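Local coordinates for protein mannose-6-phosphate isomerase (Bacillus subtilis, PDB 1QWR) that catalyses the zinc-dependent interconversion of D-mannose 6-phosphate and D-fructose 6-phosphate, at residues 9-14 against 296-301; 82-87 against 268-273; 88-93 against 176-181. One frame throughout, in Å; residues are numbered along the deposited sequence.

Interaction 1: 9-14 against 296-301; sequences IFLTPV and HFILPA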
loop_
_atom_site.group_PDB
_atom_site.type_symbol
_atom_site.label_atom_id
_atom_site.label_comp_id
_atom_site.label_asym_id
_atom_site.label_seq_id
_atom_site.Cartn_x
_atom_site.Cartn_y
_atom_site.Cartn_z
ATOM N N ILE A 9 -1.048 0.533 -18.640
ATOM C CA ILE A 9 -1.108 -0.917 -18.420
ATOM C C ILE A 9 -2.015 -1.147 -17.219
ATOM O O ILE A 9 -1.609 -0.888 -16.089
ATOM C CB ILE A 9 0.307 -1.480 -18.130
ATOM C CG1 ILE A 9 1.230 -1.172 -19.309
ATOM C CG2 ILE A 9 0.245 -2.996 -17.834
ATOM C CD1 ILE A 9 2.707 -1.332 -18.967
ATOM N N PHE A 10 -3.233 -1.626 -17.456
ATOM C CA PHE A 10 -4.170 -1.851 -16.362
ATOM C C PHE A 10 -3.928 -3.208 -15.738
ATOM O O PHE A 10 -3.519 -4.154 -16.422
ATOM C CB PHE A 10 -5.616 -1.739 -16.862
ATOM C CG PHE A 10 -6.045 -0.323 -17.142
ATOM C CD1 PHE A 10 -6.758 0.407 -16.189
ATOM C CD2 PHE A 10 -5.691 0.296 -18.336
ATOM C CE1 PHE A 10 -7.102 1.750 -16.424
ATOM C CE2 PHE A 10 -6.030 1.641 -18.586
ATOM C CZ PHE A 10 -6.734 2.364 -17.623
ATOM N N LEU A 11 -4.180 -3.291 -14.436
ATOM C CA LEU A 11 -3.962 -4.509 -13.674
ATOM C C LEU A 11 -5.241 -5.057 -13.071
ATOM O O LEU A 11 -6.062 -4.320 -12.549
ATOM C CB LEU A 11 -2.946 -4.245 -12.549
ATOM C CG LEU A 11 -1.640 -3.756 -13.188
ATOM C CD1 LEU A 11 -0.682 -3.238 -12.159
ATOM C CD2 LEU A 11 -1.043 -4.925 -13.985
ATOM N N THR A 12 -5.388 -6.370 -13.141
ATOM C CA THR A 12 -6.558 -7.030 -12.574
ATOM C C THR A 12 -6.244 -7.331 -11.129
ATOM O O THR A 12 -5.231 -7.955 -10.829
ATOM C CB THR A 12 -6.841 -8.347 -13.278
ATOM O OG1 THR A 12 -7.203 -8.074 -14.633
ATOM C CG2 THR A 12 -7.990 -9.096 -12.562
ATOM N N PRO A 13 -7.120 -6.911 -10.211
ATOM C CA PRO A 13 -6.915 -7.142 -8.777
ATOM C C PRO A 13 -6.925 -8.596 -8.281
ATOM O O PRO A 13 -7.620 -9.462 -8.819
ATOM C CB PRO A 13 -8.016 -6.303 -8.130
ATOM C CG PRO A 13 -9.104 -6.275 -9.158
ATOM C CD PRO A 13 -8.360 -6.158 -10.471
ATOM N N VAL A 14 -6.146 -8.820 -7.232
ATOM C CA VAL A 14 -6.007 -10.103 -6.553
ATOM C C VAL A 14 -6.571 -9.838 -5.158
ATOM O O VAL A 14 -6.395 -8.735 -4.641
ATOM C CB VAL A 14 -4.515 -10.470 -6.412
ATOM C CG1 VAL A 14 -4.343 -11.707 -5.543
ATOM C CG2 VAL A 14 -3.923 -10.701 -7.796
ATOM N N HIS A 296 -6.588 0.277 -11.407
ATOM C CA HIS A 296 -5.196 0.364 -10.983
ATOM C C HIS A 296 -4.400 0.168 -12.267
ATOM O O HIS A 296 -4.696 -0.749 -13.061
ATOM C CB HIS A 296 -4.874 -0.730 -9.975
ATOM C CG HIS A 296 -5.694 -0.630 -8.730
ATOM N ND1 HIS A 296 -5.477 0.341 -7.770
ATOM C CD2 HIS A 296 -6.773 -1.335 -8.322
ATOM C CE1 HIS A 296 -6.394 0.226 -6.820
ATOM N NE2 HIS A 296 -7.195 -0.783 -7.132
ATOM N N PHE A 297 -3.404 1.016 -12.480
ATOM C CA PHE A 297 -2.621 0.912 -13.703
ATOM C C PHE A 297 -1.255 1.531 -13.575
ATOM O O PHE A 297 -0.976 2.314 -12.646
ATOM C CB PHE A 297 -3.373 1.567 -14.875
ATOM C CG PHE A 297 -3.694 3.031 -14.664
ATOM C CD1 PHE A 297 -2.853 4.039 -15.168
ATOM C CD2 PHE A 297 -4.842 3.398 -13.990
ATOM C CE1 PHE A 297 -3.175 5.405 -14.993
ATOM C CE2 PHE A 297 -5.179 4.755 -13.804
ATOM C CZ PHE A 297 -4.347 5.769 -14.309
ATOM N N ILE A 298 -0.401 1.159 -14.517
ATOM C CA ILE A 298 0.946 1.677 -14.575
ATOM C C ILE A 298 1.096 2.485 -15.849
ATOM O O ILE A 298 0.646 2.058 -16.920
ATOM C CB ILE A 298 1.971 0.512 -14.573
ATOM C CG1 ILE A 298 2.050 -0.085 -13.169
ATOM C CG2 ILE A 298 3.344 1.009 -15.052
ATOM C CD1 ILE A 298 2.900 -1.342 -13.101
ATOM N N LEU A 299 1.662 3.692 -15.721
ATOM C CA LEU A 299 1.952 4.502 -16.884
ATOM C C LEU A 299 3.450 4.218 -17.095
ATOM O O LEU A 299 4.295 4.539 -16.232
ATOM C CB LEU A 299 1.726 6.012 -16.611
ATOM C CG LEU A 299 0.267 6.385 -16.294
ATOM C CD1 LEU A 299 0.128 7.889 -15.961
ATOM C CD2 LEU A 299 -0.606 6.020 -17.492
ATOM N N PRO A 300 3.793 3.611 -18.237
ATOM C CA PRO A 300 5.160 3.242 -18.623
ATOM C C PRO A 300 6.127 4.397 -18.828
ATOM O O PRO A 300 5.719 5.559 -18.919
ATOM C CB PRO A 300 4.943 2.425 -19.900
ATOM C CG PRO A 300 3.778 3.081 -20.514
ATOM C CD PRO A 300 2.847 3.309 -19.328
ATOM N N ALA A 301 7.415 4.054 -18.887
ATOM C CA ALA A 301 8.491 5.022 -19.091
ATOM C C ALA A 301 8.241 5.955 -20.267
ATOM O O ALA A 301 8.400 7.173 -20.139
ATOM C CB ALA A 301 9.819 4.291 -19.299
HETATM O O HOH W 1 -7.669 -2.091 -12.918
#

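Interaction 2: 82-87 against 268-273; sequences RFPLLT and ESFLIC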
loop_
_atom_site.group_PDB
_atom_site.type_symbol
_atom_site.label_atom_id
_atom_site.label_comp_id
_atom_site.label_asym_id
_atom_site.label_seq_id
_atom_site.Cartn_x
_atom_site.Cartn_y
_atom_site.Cartn_z
ATOM N N ARG A 82 13.549 -7.630 -8.650
ATOM C CA ARG A 82 12.094 -7.708 -8.699
ATOM C C ARG A 82 11.460 -6.326 -8.744
ATOM O O ARG A 82 12.075 -5.344 -8.335
ATOM C CB ARG A 82 11.571 -8.438 -7.461
ATOM C CG ARG A 82 12.242 -9.792 -7.181
ATOM C CD ARG A 82 11.869 -10.283 -5.806
ATOM N NE ARG A 82 12.825 -11.278 -5.334
ATOM C CZ ARG A 82 12.956 -12.488 -5.864
ATOM N NH1 ARG A 82 12.181 -12.851 -6.887
ATOM N NH2 ARG A 82 13.865 -13.328 -5.376
ATOM N N PHE A 83 10.230 -6.265 -9.251
ATOM C CA PHE A 83 9.466 -5.002 -9.303
ATOM C C PHE A 83 9.556 -4.600 -7.815
ATOM O O PHE A 83 9.292 -5.404 -6.929
ATOM C CB PHE A 83 8.033 -5.303 -9.719
ATOM C CG PHE A 83 7.141 -4.090 -9.742
ATOM C CD1 PHE A 83 7.147 -3.220 -10.847
ATOM C CD2 PHE A 83 6.285 -3.824 -8.671
ATOM C CE1 PHE A 83 6.299 -2.103 -10.880
ATOM C CE2 PHE A 83 5.436 -2.714 -8.691
ATOM C CZ PHE A 83 5.443 -1.852 -9.803
ATOM N N PRO A 84 9.888 -3.331 -7.528
ATOM C CA PRO A 84 10.059 -2.889 -6.147
ATOM C C PRO A 84 8.949 -2.625 -5.163
ATOM O O PRO A 84 9.191 -2.655 -3.943
ATOM C CB PRO A 84 10.953 -1.657 -6.316
ATOM C CG PRO A 84 10.399 -1.027 -7.545
ATOM C CD PRO A 84 10.182 -2.245 -8.484
ATOM N N LEU A 85 7.756 -2.357 -5.666
ATOM C CA LEU A 85 6.668 -2.003 -4.786
ATOM C C LEU A 85 5.461 -2.927 -4.812
ATOM O O LEU A 85 5.368 -3.840 -5.634
ATOM C CB LEU A 85 6.239 -0.563 -5.127
ATOM C CG LEU A 85 7.328 0.527 -5.013
ATOM C CD1 LEU A 85 6.786 1.865 -5.528
ATOM C CD2 LEU A 85 7.774 0.677 -3.561
ATOM N N LEU A 86 4.525 -2.646 -3.907
ATOM C CA LEU A 86 3.287 -3.389 -3.800
ATOM C C LEU A 86 2.242 -2.414 -3.288
ATOM O O LEU A 86 2.466 -1.734 -2.289
ATOM C CB LEU A 86 3.465 -4.565 -2.846
ATOM C CG LEU A 86 2.220 -5.279 -2.308
ATOM C CD1 LEU A 86 1.425 -5.898 -3.464
ATOM C CD2 LEU A 86 2.699 -6.374 -1.323
ATOM N N THR A 87 1.116 -2.317 -3.997
ATOM C CA THR A 87 0.057 -1.399 -3.603
ATOM C C THR A 87 -1.202 -2.187 -3.303
ATOM O O THR A 87 -1.631 -3.016 -4.111
ATOM C CB THR A 87 -0.258 -0.402 -4.729
ATOM O OG1 THR A 87 0.941 0.295 -5.101
ATOM C CG2 THR A 87 -1.309 0.594 -4.288
ATOM N N GLU A 268 8.800 10.101 -14.977
ATOM C CA GLU A 268 9.517 9.185 -14.092
ATOM C C GLU A 268 9.791 7.880 -14.834
ATOM O O GLU A 268 9.430 7.727 -16.004
ATOM C CB GLU A 268 8.685 8.884 -12.836
ATOM C CG GLU A 268 8.304 10.108 -11.985
ATOM C CD GLU A 268 9.511 10.882 -11.464
ATOM O OE1 GLU A 268 10.537 10.248 -11.137
ATOM O OE2 GLU A 268 9.427 12.132 -11.371
ATOM N N SER A 269 10.412 6.928 -14.151
ATOM C CA SER A 269 10.687 5.633 -14.778
ATOM C C SER A 269 9.370 4.931 -15.117
ATOM O O SER A 269 9.277 4.202 -16.097
ATOM C CB SER A 269 11.528 4.776 -13.846
ATOM O OG SER A 269 12.826 5.338 -13.769
ATOM N N PHE A 270 8.375 5.126 -14.262
ATOM C CA PHE A 270 7.017 4.615 -14.469
ATOM C C PHE A 270 6.177 5.140 -13.310
ATOM O O PHE A 270 6.723 5.492 -12.261
ATOM C CB PHE A 270 6.972 3.081 -14.510
ATOM C CG PHE A 270 7.505 2.419 -13.276
ATOM C CD1 PHE A 270 6.654 2.075 -12.218
ATOM C CD2 PHE A 270 8.861 2.114 -13.181
ATOM C CE1 PHE A 270 7.154 1.429 -11.081
ATOM C CE2 PHE A 270 9.370 1.479 -12.055
ATOM C CZ PHE A 270 8.523 1.131 -10.999
ATOM N N LEU A 271 4.863 5.221 -13.496
ATOM C CA LEU A 271 3.984 5.698 -12.420
ATOM C C LEU A 271 2.970 4.626 -12.089
ATOM O O LEU A 271 2.380 4.045 -12.998
ATOM C CB LEU A 271 3.224 6.959 -12.852
ATOM C CG LEU A 271 4.042 8.225 -13.101
ATOM C CD1 LEU A 271 3.075 9.376 -13.446
ATOM C CD2 LEU A 271 4.883 8.570 -11.864
ATOM N N ILE A 272 2.790 4.367 -10.801
ATOM C CA ILE A 272 1.816 3.405 -10.294
ATOM C C ILE A 272 0.599 4.256 -9.910
ATOM O O ILE A 272 0.729 5.159 -9.073
ATOM C CB ILE A 272 2.336 2.700 -9.042
ATOM C CG1 ILE A 272 3.530 1.828 -9.409
ATOM C CG2 ILE A 272 1.184 1.896 -8.376
ATOM C CD1 ILE A 272 4.306 1.276 -8.194
ATOM N N CYS A 273 -0.575 3.933 -10.466
ATOM C CA CYS A 273 -1.785 4.725 -10.250
ATOM C C CYS A 273 -3.008 3.931 -9.796
ATOM O O CYS A 273 -3.298 2.866 -10.358
ATOM C CB CYS A 273 -2.163 5.450 -11.560
ATOM S SG CYS A 273 -0.786 6.353 -12.346
#

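Interaction 3: 88-93 against 176-181; sequences KLLDVK and HALCKG. With ZN (zinc ion), chain E.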
loop_
_atom_site.group_PDB
_atom_site.type_symbol
_atom_site.label_atom_id
_atom_site.label_comp_id
_atom_site.label_asym_id
_atom_site.label_seq_id
_atom_site.Cartn_x
_atom_site.Cartn_y
_atom_site.Cartn_z
ATOM N N LYS A 88 -1.811 -1.882 -2.165
ATOM C CA LYS A 88 -3.041 -2.552 -1.754
ATOM C C LYS A 88 -4.119 -1.591 -1.297
ATOM O O LYS A 88 -3.831 -0.453 -0.891
ATOM C CB LYS A 88 -2.781 -3.451 -0.546
ATOM C CG LYS A 88 -1.718 -4.516 -0.732
ATOM C CD LYS A 88 -1.533 -5.231 0.624
ATOM C CE LYS A 88 -0.356 -6.204 0.621
ATOM N NZ LYS A 88 -0.308 -6.887 1.950
ATOM N N LEU A 89 -5.361 -2.075 -1.374
ATOM C CA LEU A 89 -6.535 -1.392 -0.821
ATOM C C LEU A 89 -6.877 -2.303 0.369
ATOM O O LEU A 89 -6.987 -3.538 0.196
ATOM C CB LEU A 89 -7.702 -1.362 -1.812
ATOM C CG LEU A 89 -7.629 -0.207 -2.814
ATOM C CD1 LEU A 89 -8.759 -0.385 -3.851
ATOM C CD2 LEU A 89 -7.773 1.150 -2.090
ATOM N N LEU A 90 -7.028 -1.717 1.565
ATOM C CA LEU A 90 -7.300 -2.498 2.770
ATOM C C LEU A 90 -8.652 -2.156 3.389
ATOM O O LEU A 90 -8.945 -0.984 3.635
ATOM C CB LEU A 90 -6.228 -2.235 3.828
ATOM C CG LEU A 90 -4.764 -2.381 3.402
ATOM C CD1 LEU A 90 -3.852 -1.934 4.542
ATOM C CD2 LEU A 90 -4.489 -3.814 3.022
ATOM N N ASP A 91 -9.455 -3.187 3.628
ATOM C CA ASP A 91 -10.770 -3.030 4.245
ATOM C C ASP A 91 -10.579 -3.488 5.682
ATOM O O ASP A 91 -10.693 -4.697 5.990
ATOM C CB ASP A 91 -11.788 -3.937 3.542
ATOM C CG ASP A 91 -13.158 -3.908 4.211
ATOM O OD1 ASP A 91 -13.372 -3.086 5.135
ATOM O OD2 ASP A 91 -14.010 -4.725 3.793
ATOM N N VAL A 92 -10.245 -2.531 6.543
ATOM C CA VAL A 92 -9.992 -2.836 7.946
ATOM C C VAL A 92 -11.299 -2.703 8.730
ATOM O O VAL A 92 -11.590 -1.661 9.322
ATOM C CB VAL A 92 -8.916 -1.896 8.523
ATOM C CG1 VAL A 92 -8.451 -2.404 9.908
ATOM C CG2 VAL A 92 -7.696 -1.834 7.581
ATOM N N LYS A 93 -12.086 -3.769 8.681
ATOM C CA LYS A 93 -13.373 -3.839 9.365
ATOM C C LYS A 93 -13.111 -3.995 10.856
ATOM O O LYS A 93 -13.692 -3.276 11.674
ATOM C CB LYS A 93 -14.175 -5.040 8.842
ATOM C CG LYS A 93 -15.573 -5.133 9.442
ATOM C CD LYS A 93 -16.361 -6.255 8.822
ATOM C CE LYS A 93 -17.752 -6.345 9.467
ATOM N NZ LYS A 93 -18.543 -7.481 8.919
ATOM N N HIS A 176 3.407 -1.467 14.837
ATOM C CA HIS A 176 2.181 -0.799 14.428
ATOM C C HIS A 176 1.012 -1.745 14.184
ATOM O O HIS A 176 1.136 -2.968 14.288
ATOM C CB HIS A 176 2.425 -0.044 13.125
ATOM C CG HIS A 176 2.734 -0.951 11.971
ATOM N ND1 HIS A 176 3.963 -1.557 11.806
ATOM C CD2 HIS A 176 1.945 -1.437 10.987
ATOM C CE1 HIS A 176 3.911 -2.377 10.776
ATOM N NE2 HIS A 176 2.699 -2.324 10.263
ATOM N N ALA A 177 -0.127 -1.137 13.860
ATOM C CA ALA A 177 -1.344 -1.857 13.511
ATOM C C ALA A 177 -2.428 -0.878 13.074
ATOM O O ALA A 177 -2.601 0.192 13.676
ATOM C CB ALA A 177 -1.858 -2.670 14.687
ATOM N N LEU A 178 -3.121 -1.222 11.997
ATOM C CA LEU A 178 -4.248 -0.410 11.574
ATOM C C LEU A 178 -5.385 -0.927 12.469
ATOM O O LEU A 178 -5.414 -2.121 12.804
ATOM C CB LEU A 178 -4.582 -0.673 10.102
ATOM C CG LEU A 178 -3.665 -0.028 9.061
ATOM C CD1 LEU A 178 -4.009 -0.559 7.676
ATOM C CD2 LEU A 178 -3.826 1.493 9.116
ATOM N N CYS A 179 -6.306 -0.053 12.856
ATOM C CA CYS A 179 -7.407 -0.467 13.711
ATOM C C CYS A 179 -8.767 -0.394 13.015
ATOM O O CYS A 179 -8.915 0.245 11.967
ATOM C CB CYS A 179 -7.384 0.344 15.005
ATOM S SG CYS A 179 -5.843 0.070 15.962
ATOM N N LYS A 180 -9.749 -1.085 13.590
ATOM C CA LYS A 180 -11.088 -1.165 13.016
ATOM C C LYS A 180 -11.693 0.133 12.503
ATOM O O LYS A 180 -11.513 1.200 13.099
ATOM C CB LYS A 180 -12.053 -1.801 14.020
ATOM C CG LYS A 180 -12.388 -0.918 15.202
ATOM C CD LYS A 180 -13.367 -1.618 16.144
ATOM C CE LYS A 180 -14.631 -2.044 15.415
ATOM N NZ LYS A 180 -15.553 -2.817 16.297
ATOM N N GLY A 181 -12.419 0.012 11.392
ATOM C CA GLY A 181 -13.088 1.146 10.766
ATOM C C GLY A 181 -12.283 2.059 9.869
ATOM O O GLY A 181 -12.414 3.273 9.955
HETATM ZN ZN ZN E . 1.745 -3.242 8.065
HETATM O O HOH W 2 1.696 -4.213 5.657
#

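Interaction 1: 9-14 against 296-301
The carbonyl oxygen of His-296 takes one hydrogen bond, from Leu-11 N, and one weaker CA-H...O contact, from Phe-10 CA. Leu-11 N lies 2.9 Å from His-296 O, the bond nearly straight at 164° and in the carbonyl plane. Beside it stands Phe-10 CA, 3.5 Å from His-296 O. Strands 9-17 and 296-299 are antiparallel neighbours, as the reciprocal bonds of Ile-9 with Ile-298 and the non-hydrogen-bonded pair Phe-10/Phe-297 establish, and the pairing joins the N-terminal strand of the catalytic region to the C-terminal cupin region of this type 1 isomerase. The two bonds of the Ile-9/Ile-298 pair differ in approach: Ile-9 N lies in the plane of the Ile-298 carbonyl, whereas Ile-298 N, 2.8 Å from Ile-9 O, sits 28° above the plane of its acceptor.

Phe-10 and Phe-297 send their side chains to one face of the sheet, side by side and pointing the same way. Phe-297 CB is set by the backbone, and the Phe-10 torsion, with CG beside its own backbone N and anti to the carbonyl carbon, swings that ring under it. Phe-297 CB lies 4.0 Å from the Phe-10 ring centroid, a CH-pi contact over the face. The crowded first torsion of Phe-297, CG between backbone N and carbonyl carbon, places its own ring. The rings meet obliquely, planes at 37°, with Phe-10 CE1 3.7 Å from Phe-297 CD2. On the other face Ile-9 and Ile-298 meet, and Leu-11 CD1 reaches Ile-298 CD1 at 4.2 Å as the two chains cross obliquely.

The His-296 imidazole is held outside the pair, ND1 by Ser-274 OG and NE2 by Tyr-31 OH. Between Leu-11 and His-296 a water stands in for the second direct bond: it accepts from His-296 N at 3.0 Å and donates to Leu-11 O at 2.8 Å.

Interaction 2: 82-87 against 268-273
The rings of Phe-83 and Phe-270 meet obliquely, with planes at 37° and centroids 5.6 Å apart. The touch is between ring carbons, Phe-83 CE1 lying 3.6 Å from Phe-270 CE1. At the edge of the Phe-270 ring, near its plane, comes Pro-84 CG, 4.5 Å from Phe-270 CZ; Phe-75 adds an edge-to-face partner from outside the two segments. The Phe-83 ring has Leu-85 O of its own segment at an edge, in plane.

The side chains cross obliquely: Phe-83 CG is anti to the backbone N (chi1 177°), while Phe-270 CG takes the crowded position between backbone N and carbonyl carbon (chi1 58°).

Ile-272 is the second meeting point. Ile-272 CD1 reaches the tip of the Phe-83 ring, 3.7 Å from Phe-83 CZ, and at the same distance of 3.7 Å meets Leu-85 CD1. Ile-272 CG2 lies alongside Thr-87 OG1, 3.7 Å away, the two side chains running in opposite directions.

Even the CA atoms of Thr-87 and Ile-272 are 8.4 Å apart, so the contact is made between side chains of strands that do not pair, across a buried, mostly apolar interface between strands of the catalytic and the C-terminal cupin-clan regions. Strand 85-92 has strands 38-44 and 182-189 as its neighbours, and strand 271-276 has 296-299 and 312-318. Ile-44 of strand 38-44 touches both Thr-87 and Ile-272, and Ile-298 of strand 296-299 touches Phe-83, so the flanking strands close in on the same cluster.

Interaction 3: 88-93 against 176-181
Leu-90 is the first residue of 88-93 to touch the partner: Leu-90 CD1 lies 3.4 Å from Leu-178 CD1, tighter than usual carbon contact, with the two side chains crossing at about a right angle. Val-92, the next residue facing this way, divides its branches. Val-92 CG2 packs on Leu-178 CD1 at 3.9 Å, and Val-92 CG1, anti to the backbone N, lies against Cys-179 O at 3.4 Å. An alanine here would remove both methyls and would probably loosen the packing on Leu-178, two residues from a zinc ligand. The backbone bends at Val-92 in an inverse gamma turn, and Val-92 O takes a weak hydrogen bond from Gly-181 N, 2.8 Å long but bent to 130°. Beyond it, Lys-93 O meets Lys-180 CB at 3.2 Å.

Strand 176-178 begins with His-176, whose NE2 meets zinc in the ring plane at 2.6 Å; His-101 and Glu-119 are the other protein ligands, and a water also binds the metal. Leu-178 rests on Ile-132 of strand 131-136, while the backbone of Leu-90 bonds to Val-184 of strand 182-189 and that of Asp-91 to Gly-39 of strand 38-44.

Overall arrangement
Interactions 1 and 2 are directly joined, their centres about 9 Å apart: strand 296-299 lies beside strand 271-276, with probable hydrogen bonds Cys-273 N to Phe-297 O (2.7 Å) and Leu-299 N to Leu-271 O (2.8 Å). Interaction 3 lies on the opposite side of the chain's centre, its own centre about 22 Å from that of interaction 2 and 23 Å from that of interaction 1, yet His-296 NE2 touches Leu-89 CD1 at 3.7 Å. Strand 85-92 joins interactions 2 and 3. The zinc site belongs to interaction 3 through His-176; in interaction 2 the Leu-85 side chain is about 8 Å from that of Glu-119, and interaction 1 lies away from the site.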